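Local coordinates for tRNA (Adenine(22)-N(1))-methyltransferase (Mycoplasma capricolum subsp. capricolum, PDB 6QE6), which probably methylates N1 of adenine 22 in tRNA, with S-adenosylmethionine as the likely methyl donor, and is captured here with the cofactor product S-adenosylhomocysteine, at residues A[30-36]-A[52-58]; A[149-155]-A[174-180]. All blocks are in the same frame, centred on the assembly; numbering follows the deposited sequence.

Interaction 1. Residues A[30-36]-A[52-58]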
ATOM      1  N   ALA A  30      -1.689  10.257  -4.513  1.00 33.38           N
ATOM      2  CA  ALA A  30      -2.441  11.508  -4.448  1.00 28.96           C
ATOM      3  C   ALA A  30      -3.541  11.571  -5.506  1.00 35.66           C
ATOM      4  O   ALA A  30      -4.590  12.184  -5.265  1.00 34.11           O
ATOM      5  CB  ALA A  30      -1.491  12.698  -4.584  1.00 34.77           C
ATOM      6  N   LYS A  31      -3.338  10.935  -6.667  1.00 30.64           N
ATOM      7  CA  LYS A  31      -4.377  10.946  -7.696  1.00 31.97           C
ATOM      8  C   LYS A  31      -5.665  10.281  -7.222  1.00 33.16           C
ATOM      9  O   LYS A  31      -6.751  10.640  -7.687  1.00 32.44           O
ATOM     10  CB  LYS A  31      -3.876  10.261  -8.968  1.00 28.35           C
ATOM     11  CG  LYS A  31      -2.687  10.948  -9.575  1.00 39.01           C
ATOM     12  CD  LYS A  31      -2.598  10.681 -11.055  1.00 40.95           C
ATOM     13  CE  LYS A  31      -1.289  11.187 -11.552  1.00 41.27           C
ATOM     14  NZ  LYS A  31      -0.272  10.493 -10.737  1.00 48.52           N
ATOM     15  N   LEU A  32      -5.572   9.319  -6.307  1.00 32.60           N
ATOM     16  CA  LEU A  32      -6.743   8.589  -5.838  1.00 33.65           C
ATOM     17  C   LEU A  32      -7.549   9.342  -4.778  1.00 33.70           C
ATOM     18  O   LEU A  32      -8.593   8.834  -4.350  1.00 35.83           O
ATOM     19  CB  LEU A  32      -6.316   7.223  -5.280  1.00 28.62           C
ATOM     20  CG  LEU A  32      -5.507   6.357  -6.250  1.00 35.32           C
ATOM     21  CD1 LEU A  32      -4.824   5.150  -5.591  1.00 30.31           C
ATOM     22  CD2 LEU A  32      -6.405   5.925  -7.407  1.00 33.28           C
ATOM     23  N   ILE A  33      -7.098  10.512  -4.332  1.00 31.92           N
ATOM     24  CA  ILE A  33      -7.682  11.191  -3.175  1.00 36.34           C
ATOM     25  C   ILE A  33      -8.247  12.532  -3.613  1.00 39.77           C
ATOM     26  O   ILE A  33      -7.497  13.418  -4.059  1.00 36.14           O
ATOM     27  CB  ILE A  33      -6.666  11.406  -2.045  1.00 30.91           C
ATOM     28  CG1 ILE A  33      -6.129  10.077  -1.552  1.00 27.21           C
ATOM     29  CG2 ILE A  33      -7.318  12.184  -0.907  1.00 32.19           C
ATOM     30  CD1 ILE A  33      -5.264  10.212  -0.349  1.00 25.94           C
ATOM     31  N   ASN A  34      -9.559  12.690  -3.455  1.00 38.09           N
ATOM     32  CA  ASN A  34     -10.223  13.935  -3.799  1.00 38.54           C
ATOM     33  C   ASN A  34     -11.418  14.135  -2.879  1.00 36.01           C
ATOM     34  O   ASN A  34     -11.984  13.173  -2.356  1.00 39.50           O
ATOM     35  CB  ASN A  34     -10.657  13.931  -5.268  1.00 40.85           C
ATOM     36  CG  ASN A  34      -9.473  13.878  -6.221  1.00 43.20           C
ATOM     37  OD1 ASN A  34      -8.819  14.888  -6.455  1.00 40.90           O
ATOM     38  ND2 ASN A  34      -9.191  12.698  -6.770  1.00 41.22           N
ATOM     39  N   ASN A  35     -11.774  15.402  -2.665  1.00 36.97           N
ATOM     40  CA  ASN A  35     -13.027  15.758  -2.006  1.00 39.42           C
ATOM     41  C   ASN A  35     -13.163  15.076  -0.655  1.00 37.09           C
ATOM     42  O   ASN A  35     -14.242  14.612  -0.299  1.00 38.93           O
ATOM     43  CB  ASN A  35     -14.230  15.411  -2.888  1.00 35.14           C
ATOM     44  CG  ASN A  35     -14.157  16.085  -4.230  1.00 48.62           C
ATOM     45  OD1 ASN A  35     -13.933  17.299  -4.316  1.00 57.64           O
ATOM     46  ND2 ASN A  35     -14.308  15.304  -5.297  1.00 56.00           N
ATOM     47  N   SER A  36     -12.063  14.995   0.087  1.00 32.52           N
ATOM     48  CA  SER A  36     -12.038  14.301   1.367  1.00 35.40           C
ATOM     49  C   SER A  36     -12.103  15.298   2.504  1.00 33.35           C
ATOM     50  O   SER A  36     -11.651  16.432   2.374  1.00 29.78           O
ATOM     51  CB  SER A  36     -10.779  13.448   1.514  1.00 31.39           C
ATOM     52  OG  SER A  36     -10.817  12.396   0.577  1.00 38.10           O
ATOM     53  N   TYR A  52       1.035  18.255   0.422  1.00 33.67           N
ATOM     54  CA  TYR A  52       0.545  18.306  -0.955  1.00 34.06           C
ATOM     55  C   TYR A  52      -0.980  18.210  -1.014  1.00 38.40           C
ATOM     56  O   TYR A  52      -1.638  19.004  -1.704  1.00 34.23           O
ATOM     57  CB  TYR A  52       1.172  17.181  -1.779  1.00 32.71           C
ATOM     58  CG  TYR A  52       0.699  17.151  -3.210  1.00 35.38           C
ATOM     59  CD1 TYR A  52       1.419  17.819  -4.201  1.00 34.66           C
ATOM     60  CD2 TYR A  52      -0.470  16.467  -3.581  1.00 34.18           C
ATOM     61  CE1 TYR A  52       1.008  17.818  -5.525  1.00 38.89           C
ATOM     62  CE2 TYR A  52      -0.904  16.458  -4.918  1.00 38.12           C
ATOM     63  CZ  TYR A  52      -0.146  17.139  -5.887  1.00 45.44           C
ATOM     64  OH  TYR A  52      -0.519  17.155  -7.216  1.00 41.70           O
ATOM     65  N   LEU A  53      -1.555  17.224  -0.304  1.00 32.12           N
ATOM     66  CA  LEU A  53      -2.996  16.987  -0.362  1.00 37.70           C
ATOM     67  C   LEU A  53      -3.783  18.186   0.156  1.00 33.76           C
ATOM     68  O   LEU A  53      -4.822  18.550  -0.408  1.00 30.21           O
ATOM     69  CB  LEU A  53      -3.355  15.735   0.437  1.00 34.80           C
ATOM     70  CG  LEU A  53      -2.911  14.384  -0.124  1.00 33.56           C
ATOM     71  CD1 LEU A  53      -3.171  13.322   0.906  1.00 24.88           C
ATOM     72  CD2 LEU A  53      -3.650  14.072  -1.411  1.00 35.63           C
ATOM     73  N   VAL A  54      -3.306  18.811   1.230  1.00 33.56           N
ATOM     74  CA  VAL A  54      -3.996  19.991   1.739  1.00 40.28           C
ATOM     75  C   VAL A  54      -3.830  21.168   0.778  1.00 37.25           C
ATOM     76  O   VAL A  54      -4.794  21.877   0.475  1.00 36.12           O
ATOM     77  CB  VAL A  54      -3.498  20.325   3.155  1.00 38.92           C
ATOM     78  CG1 VAL A  54      -3.846  21.768   3.517  1.00 35.09           C
ATOM     79  CG2 VAL A  54      -4.118  19.351   4.148  1.00 37.75           C
ATOM     80  N   GLN A  55      -2.617  21.373   0.257  1.00 38.61           N
ATOM     81  CA  GLN A  55      -2.387  22.479  -0.672  1.00 38.78           C
ATOM     82  C   GLN A  55      -3.274  22.380  -1.906  1.00 38.42           C
ATOM     83  O   GLN A  55      -3.711  23.403  -2.433  1.00 35.04           O
ATOM     84  CB  GLN A  55      -0.917  22.530  -1.084  1.00 37.25           C
ATOM     85  CG  GLN A  55      -0.011  23.082   0.005  1.00 40.49           C
ATOM     86  CD  GLN A  55       1.437  23.194  -0.422  1.00 47.59           C
ATOM     87  OE1 GLN A  55       1.964  22.322  -1.117  1.00 53.10           O
ATOM     88  NE2 GLN A  55       2.098  24.263   0.014  1.00 50.04           N
ATOM     89  N   ASN A  56      -3.564  21.173  -2.378  1.00 42.95           N
ATOM     90  CA  ASN A  56      -4.368  21.013  -3.582  1.00 42.30           C
ATOM     91  C   ASN A  56      -5.838  20.744  -3.280  1.00 37.91           C
ATOM     92  O   ASN A  56      -6.593  20.377  -4.186  1.00 42.61           O
ATOM     93  CB  ASN A  56      -3.779  19.913  -4.459  1.00 39.63           C
ATOM     94  CG  ASN A  56      -2.499  20.360  -5.152  1.00 46.41           C
ATOM     95  OD1 ASN A  56      -2.474  20.569  -6.367  1.00 52.63           O
ATOM     96  ND2 ASN A  56      -1.434  20.526  -4.376  1.00 44.62           N
ATOM     97  N   ASN A  57      -6.265  20.961  -2.040  1.00 37.57           N
ATOM     98  CA  ASN A  57      -7.676  20.873  -1.661  1.00 43.00           C
ATOM     99  C   ASN A  57      -8.253  19.474  -1.919  1.00 41.87           C
ATOM    100  O   ASN A  57      -9.448  19.313  -2.181  1.00 42.12           O
ATOM    101  CB  ASN A  57      -8.504  21.956  -2.373  1.00 42.06           C
ATOM    102  CG  ASN A  57      -7.765  23.299  -2.458  1.00 53.78           C
ATOM    103  OD1 ASN A  57      -7.446  23.921  -1.434  1.00 57.43           O
ATOM    104  ND2 ASN A  57      -7.491  23.749  -3.682  1.00 50.70           N
ATOM    105  N   LYS A  58      -7.403  18.445  -1.850  1.00 36.29           N
ATOM    106  CA  LYS A  58      -7.894  17.077  -1.905  1.00 33.25           C
ATOM    107  C   LYS A  58      -8.427  16.630  -0.551  1.00 35.72           C
ATOM    108  O   LYS A  58      -9.352  15.815  -0.481  1.00 35.19           O
ATOM    109  CB  LYS A  58      -6.784  16.153  -2.402  1.00 33.70           C
ATOM    110  CG  LYS A  58      -6.461  16.388  -3.873  1.00 34.07           C
ATOM    111  CD  LYS A  58      -5.136  15.796  -4.291  1.00 33.88           C
ATOM    112  CE  LYS A  58      -5.121  15.543  -5.782  1.00 33.69           C
ATOM    113  NZ  LYS A  58      -5.926  14.342  -6.133  1.00 33.40           N
TER
HETATM  114  O   HOH W   1     -11.485  18.844   0.192  1.00 38.97           O

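Interaction 2. Residues A[149-155]-A[174-180]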
ATOM      1  N   ALA A 149      -8.116  -8.059   2.665  1.00 29.19           N
ATOM      2  CA  ALA A 149      -9.294  -7.420   2.081  1.00 31.83           C
ATOM      3  C   ALA A 149     -10.375  -8.444   1.774  1.00 28.97           C
ATOM      4  O   ALA A 149     -11.545  -8.231   2.087  1.00 29.84           O
ATOM      5  CB  ALA A 149      -8.932  -6.641   0.812  1.00 25.82           C
ATOM      6  N   VAL A 150     -10.003  -9.565   1.159  1.00 31.07           N
ATOM      7  CA  VAL A 150     -11.003 -10.554   0.761  1.00 27.93           C
ATOM      8  C   VAL A 150     -11.688 -11.155   1.986  1.00 29.50           C
ATOM      9  O   VAL A 150     -12.919 -11.249   2.051  1.00 28.96           O
ATOM     10  CB  VAL A 150     -10.355 -11.640  -0.112  1.00 30.16           C
ATOM     11  CG1 VAL A 150     -11.338 -12.803  -0.337  1.00 28.53           C
ATOM     12  CG2 VAL A 150      -9.909 -11.036  -1.441  1.00 27.88           C
ATOM     13  N   SER A 151     -10.902 -11.568   2.978  1.00 26.92           N
ATOM     14  CA  SER A 151     -11.462 -12.243   4.132  1.00 28.28           C
ATOM     15  C   SER A 151     -12.355 -11.333   4.966  1.00 31.04           C
ATOM     16  O   SER A 151     -13.188 -11.844   5.723  1.00 30.66           O
ATOM     17  CB  SER A 151     -10.339 -12.809   5.000  1.00 28.26           C
ATOM     18  OG  SER A 151      -9.621 -11.760   5.619  1.00 35.78           O
ATOM     19  N   HIS A 152     -12.197 -10.008   4.857  1.00 29.32           N
ATOM     20  CA  HIS A 152     -13.095  -9.051   5.499  1.00 29.91           C
ATOM     21  C   HIS A 152     -14.193  -8.563   4.565  1.00 34.23           C
ATOM     22  O   HIS A 152     -15.046  -7.771   4.995  1.00 32.14           O
ATOM     23  CB  HIS A 152     -12.314  -7.849   6.032  1.00 26.80           C
ATOM     24  CG  HIS A 152     -11.480  -8.155   7.235  1.00 29.95           C
ATOM     25  ND1 HIS A 152     -10.210  -8.688   7.146  1.00 33.09           N
ATOM     26  CD2 HIS A 152     -11.726  -7.994   8.554  1.00 26.25           C
ATOM     27  CE1 HIS A 152      -9.716  -8.851   8.360  1.00 29.68           C
ATOM     28  NE2 HIS A 152     -10.615  -8.428   9.232  1.00 33.37           N
ATOM     29  N   ASN A 153     -14.176  -9.001   3.296  1.00 27.36           N
ATOM     30  CA  ASN A 153     -15.178  -8.628   2.293  1.00 29.37           C
ATOM     31  C   ASN A 153     -15.122  -7.129   1.968  1.00 31.56           C
ATOM     32  O   ASN A 153     -16.144  -6.476   1.766  1.00 30.29           O
ATOM     33  CB  ASN A 153     -16.581  -9.049   2.735  1.00 25.56           C
ATOM     34  CG  ASN A 153     -17.480  -9.422   1.576  1.00 30.82           C
ATOM     35  OD1 ASN A 153     -17.115  -9.255   0.410  1.00 32.96           O
ATOM     36  ND2 ASN A 153     -18.681  -9.929   1.892  1.00 31.06           N
ATOM     37  N   TYR A 154     -13.914  -6.586   1.901  1.00 33.05           N
ATOM     38  CA  TYR A 154     -13.676  -5.227   1.441  1.00 31.16           C
ATOM     39  C   TYR A 154     -13.315  -5.241  -0.043  1.00 30.40           C
ATOM     40  O   TYR A 154     -12.607  -6.133  -0.518  1.00 29.37           O
ATOM     41  CB  TYR A 154     -12.539  -4.570   2.234  1.00 27.88           C
ATOM     42  CG  TYR A 154     -12.743  -4.473   3.731  1.00 29.29           C
ATOM     43  CD1 TYR A 154     -14.019  -4.328   4.286  1.00 31.28           C
ATOM     44  CD2 TYR A 154     -11.648  -4.495   4.597  1.00 29.23           C
ATOM     45  CE1 TYR A 154     -14.197  -4.225   5.665  1.00 30.49           C
ATOM     46  CE2 TYR A 154     -11.814  -4.389   5.986  1.00 31.51           C
ATOM     47  CZ  TYR A 154     -13.085  -4.256   6.511  1.00 32.82           C
ATOM     48  OH  TYR A 154     -13.236  -4.159   7.881  1.00 36.42           O
ATOM     49  N   LEU A 155     -13.785  -4.232  -0.762  1.00 27.90           N
ATOM     50  CA  LEU A 155     -13.408  -4.053  -2.148  1.00 26.94           C
ATOM     51  C   LEU A 155     -11.931  -3.675  -2.269  1.00 34.18           C
ATOM     52  O   LEU A 155     -11.419  -2.836  -1.517  1.00 29.28           O
ATOM     53  CB  LEU A 155     -14.274  -2.976  -2.780  1.00 28.16           C
ATOM     54  CG  LEU A 155     -13.916  -2.639  -4.223  1.00 31.62           C
ATOM     55  CD1 LEU A 155     -14.007  -3.880  -5.121  1.00 27.94           C
ATOM     56  CD2 LEU A 155     -14.816  -1.514  -4.725  1.00 28.80           C
ATOM     57  N   ILE A 174      -8.157  -0.005  -0.933  1.00 32.12           N
ATOM     58  CA  ILE A 174      -9.178  -0.833  -0.312  1.00 31.74           C
ATOM     59  C   ILE A 174     -10.327   0.072   0.118  1.00 33.89           C
ATOM     60  O   ILE A 174     -10.117   1.027   0.882  1.00 30.47           O
ATOM     61  CB  ILE A 174      -8.610  -1.626   0.875  1.00 32.35           C
ATOM     62  CG1 ILE A 174      -7.468  -2.524   0.394  1.00 30.19           C
ATOM     63  CG2 ILE A 174      -9.704  -2.445   1.565  1.00 29.67           C
ATOM     64  CD1 ILE A 174      -6.692  -3.155   1.518  1.00 28.40           C
ATOM     65  N   ASN A 175     -11.534  -0.216  -0.400  1.00 29.56           N
ATOM     66  CA  ASN A 175     -12.764   0.502  -0.070  1.00 27.80           C
ATOM     67  C   ASN A 175     -13.617  -0.374   0.837  1.00 34.36           C
ATOM     68  O   ASN A 175     -14.261  -1.321   0.364  1.00 30.90           O
ATOM     69  CB  ASN A 175     -13.546   0.870  -1.330  1.00 33.76           C
ATOM     70  CG  ASN A 175     -14.820   1.671  -1.022  1.00 36.35           C
ATOM     71  OD1 ASN A 175     -15.137   1.940   0.143  1.00 39.64           O
ATOM     72  ND2 ASN A 175     -15.545   2.071  -2.073  1.00 38.38           N
ATOM     73  N   LYS A 176     -13.658  -0.022   2.129  1.00 29.40           N
ATOM     74  CA  LYS A 176     -14.326  -0.856   3.124  1.00 33.66           C
ATOM     75  C   LYS A 176     -15.839  -0.830   2.993  1.00 30.78           C
ATOM     76  O   LYS A 176     -16.511  -1.712   3.535  1.00 27.95           O
ATOM     77  CB  LYS A 176     -13.927  -0.427   4.541  1.00 31.52           C
ATOM     78  CG  LYS A 176     -12.452  -0.640   4.848  1.00 30.18           C
ATOM     79  CD  LYS A 176     -12.050   0.075   6.122  1.00 31.81           C
ATOM     80  CE  LYS A 176     -12.827  -0.482   7.306  1.00 34.38           C
ATOM     81  NZ  LYS A 176     -12.436   0.208   8.567  1.00 34.79           N
ATOM     82  N   ASN A 177     -16.389   0.130   2.263  1.00 31.05           N
ATOM     83  CA  ASN A 177     -17.831   0.256   2.152  1.00 34.05           C
ATOM     84  C   ASN A 177     -18.390  -0.444   0.924  1.00 36.58           C
ATOM     85  O   ASN A 177     -19.588  -0.313   0.636  1.00 36.57           O
ATOM     86  CB  ASN A 177     -18.220   1.732   2.163  1.00 31.23           C
ATOM     87  CG  ASN A 177     -18.036   2.346   3.527  1.00 40.93           C
ATOM     88  OD1 ASN A 177     -18.660   1.912   4.506  1.00 40.27           O
ATOM     89  ND2 ASN A 177     -17.149   3.339   3.618  1.00 42.88           N
ATOM     90  N   LYS A 178     -17.555  -1.171   0.190  1.00 30.72           N
ATOM     91  CA  LYS A 178     -18.018  -1.987  -0.913  1.00 29.59           C
ATOM     92  C   LYS A 178     -17.504  -3.408  -0.723  1.00 34.84           C
ATOM     93  O   LYS A 178     -16.500  -3.640  -0.041  1.00 34.71           O
ATOM     94  CB  LYS A 178     -17.602  -1.396  -2.260  1.00 32.31           C
ATOM     95  CG  LYS A 178     -18.301  -0.072  -2.577  1.00 33.51           C
ATOM     96  CD  LYS A 178     -18.159   0.314  -4.048  1.00 35.38           C
ATOM     97  CE  LYS A 178     -18.927   1.604  -4.371  1.00 46.34           C
ATOM     98  NZ  LYS A 178     -18.038   2.808  -4.616  1.00 56.24           N
ATOM     99  N   TYR A 179     -18.255  -4.356  -1.279  1.00 29.41           N
ATOM    100  CA  TYR A 179     -17.968  -5.772  -1.143  1.00 30.40           C
ATOM    101  C   TYR A 179     -16.722  -6.170  -1.925  1.00 29.87           C
ATOM    102  O   TYR A 179     -16.440  -5.650  -3.009  1.00 29.99           O
ATOM    103  CB  TYR A 179     -19.163  -6.595  -1.644  1.00 31.36           C
ATOM    104  CG  TYR A 179     -20.318  -6.623  -0.673  1.00 33.03           C
ATOM    105  CD1 TYR A 179     -20.088  -6.728   0.696  1.00 29.98           C
ATOM    106  CD2 TYR A 179     -21.637  -6.540  -1.118  1.00 30.77           C
ATOM    107  CE1 TYR A 179     -21.143  -6.741   1.599  1.00 41.61           C
ATOM    108  CE2 TYR A 179     -22.700  -6.569  -0.223  1.00 33.74           C
ATOM    109  CZ  TYR A 179     -22.446  -6.671   1.134  1.00 38.90           C
ATOM    110  OH  TYR A 179     -23.478  -6.702   2.046  1.00 41.41           O
ATOM    111  N   SER A 180     -15.993  -7.140  -1.377  1.00 30.71           N
ATOM    112  CA  SER A 180     -14.893  -7.749  -2.113  1.00 31.06           C
ATOM    113  C   SER A 180     -15.384  -8.388  -3.404  1.00 33.80           C
ATOM    114  O   SER A 180     -16.393  -9.105  -3.416  1.00 32.36           O
ATOM    115  CB  SER A 180     -14.211  -8.817  -1.270  1.00 29.76           C
ATOM    116  OG  SER A 180     -13.485  -9.686  -2.125  1.00 28.92           O
TER
HETATM  117  O   HOH W   2     -11.099  -7.769  -2.227  1.00 25.65           O

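Interaction 1. Residues A[30-36]-A[52-58]
Lys58 binds the turn after helix 24-31 through its ammonium group, and apolar packing between Ala30, Ile33, Tyr52 and Leu53 backs this polar contact. The site lies where helices 24-31 and 48-55 both end and the chain turns into strands 36-42 and 59-66. Lys58 NZ donates to three oxygens. Lys58 NZ lies 2.7 Å from Ala30 O and 2.8 Å from Ile33 O. The third bond, from Lys58 NZ to Asn34 OD1, is 3.0 Å long. The chain of Lys58 runs alongside Ile33 O, with Lys58 CG 3.2 Å from that oxygen. A bend at the last torsion (chi4 -76°) then brings NZ into the turn. Ala30 O is shared: Ile33 N and Lys58 NZ approach it from opposite faces of its carbonyl plane. The Asn34 side chain lies beside that of Lys58 and points the same way. Its OD1 receives NZ from above the amide plane, and its ND2 bonds weakly back to Lys31 O. Three oxygens around one ammonium group would favour the charged form of Lys58.

The backbone of Lys58 is held too. Ser36 N donates to Lys58 O at 2.9 Å. A water donates to both Ser36 O and Asn57 O. Beside this, Ala30 CB packs obliquely against the Tyr52 ring, 3.8 Å from Tyr52 CE2. Leu53 CD1 meets Ile33 CD1 at 4.0 Å, the two side chains crossing at about a right angle. Asn56 ND2 lies over the centre of one Tyr52 face and donates to Tyr52 O.

Helix 48-55 ends in a Schellman motif, with Asn57 at positive phi as its C-prime residue. Lys58, next in the chain, faces the turn after helix 24-31, at the helix-to-strand junctions of a Rossmann-like methyltransferase fold.

Interaction 2. Residues A[149-155]-A[174-180]
Tyr154 packs against Ile174 and Lys176 where helix 143-151 gives way to strand 155-163. Tyr154 CB touches Ile174 CG2 at 3.6 Å. CG then stands beside the backbone N (chi1 -59°), and the ring lies along Lys176, pointing the same way. CD1 meets Lys176 CA, while CD2 and CE2 border Lys176 CG. Lys176 CG sits 3.8 Å from the centroid of the Tyr154 ring, only 3° off the normal, a CH-pi contact. His152 CB covers the opposite face near the rim. At the tip, Tyr154 OH approaches Lys176 CE at 3.7 Å. The ammonium group of Lys176 goes on to a salt bridge with Asp127.

The backbone pairing lies next to this packing. Leu155 and Asn175 form an antiparallel hydrogen-bonded pair. Asn175 N donates to Leu155 O at 2.9 Å; the return bond from Leu155 N to Asn175 O is weak. Leu155 N also bonds Lys178 O, at 2.9 Å. Asn153 OD1 accepts from Ser180 N at 3.0 Å. Asn153 ND2 meets Tyr179 CD1 obliquely, with the amide and ring planes 25° apart. A water joins Tyr154 O to Ser180 OG.

A Schellman motif at Asn153 ends helix 143-151, and a type I turn from Asn175 to Lys178 leads out of strand 168-175. The contact thus joins the start of outermost strand 155-163 to the end of strand 168-175, whose other neighbour is strand 133-138.

From the N terminus, helix 24-31 leads into strand 36-42, and the chain then passes through helix 48-55. Interaction 1 closes this short loop before strand 59-66 begins. It ties two helix-to-strand turns together in the parallel part of the sheet. The chain then runs through the other parallel strands and their helices and reaches helix 143-151. Strands 155-163 and 168-175 follow, and interaction 2 closes the loop they form, at the antiparallel edge. The two loops are in series, neither nested nor crossed. The centres of interactions 1 and 2 lie about 23 Å apart. The nearest atoms of interactions 1 and 2 are about 8 Å apart, so they do not touch. The mixed sheet connects them.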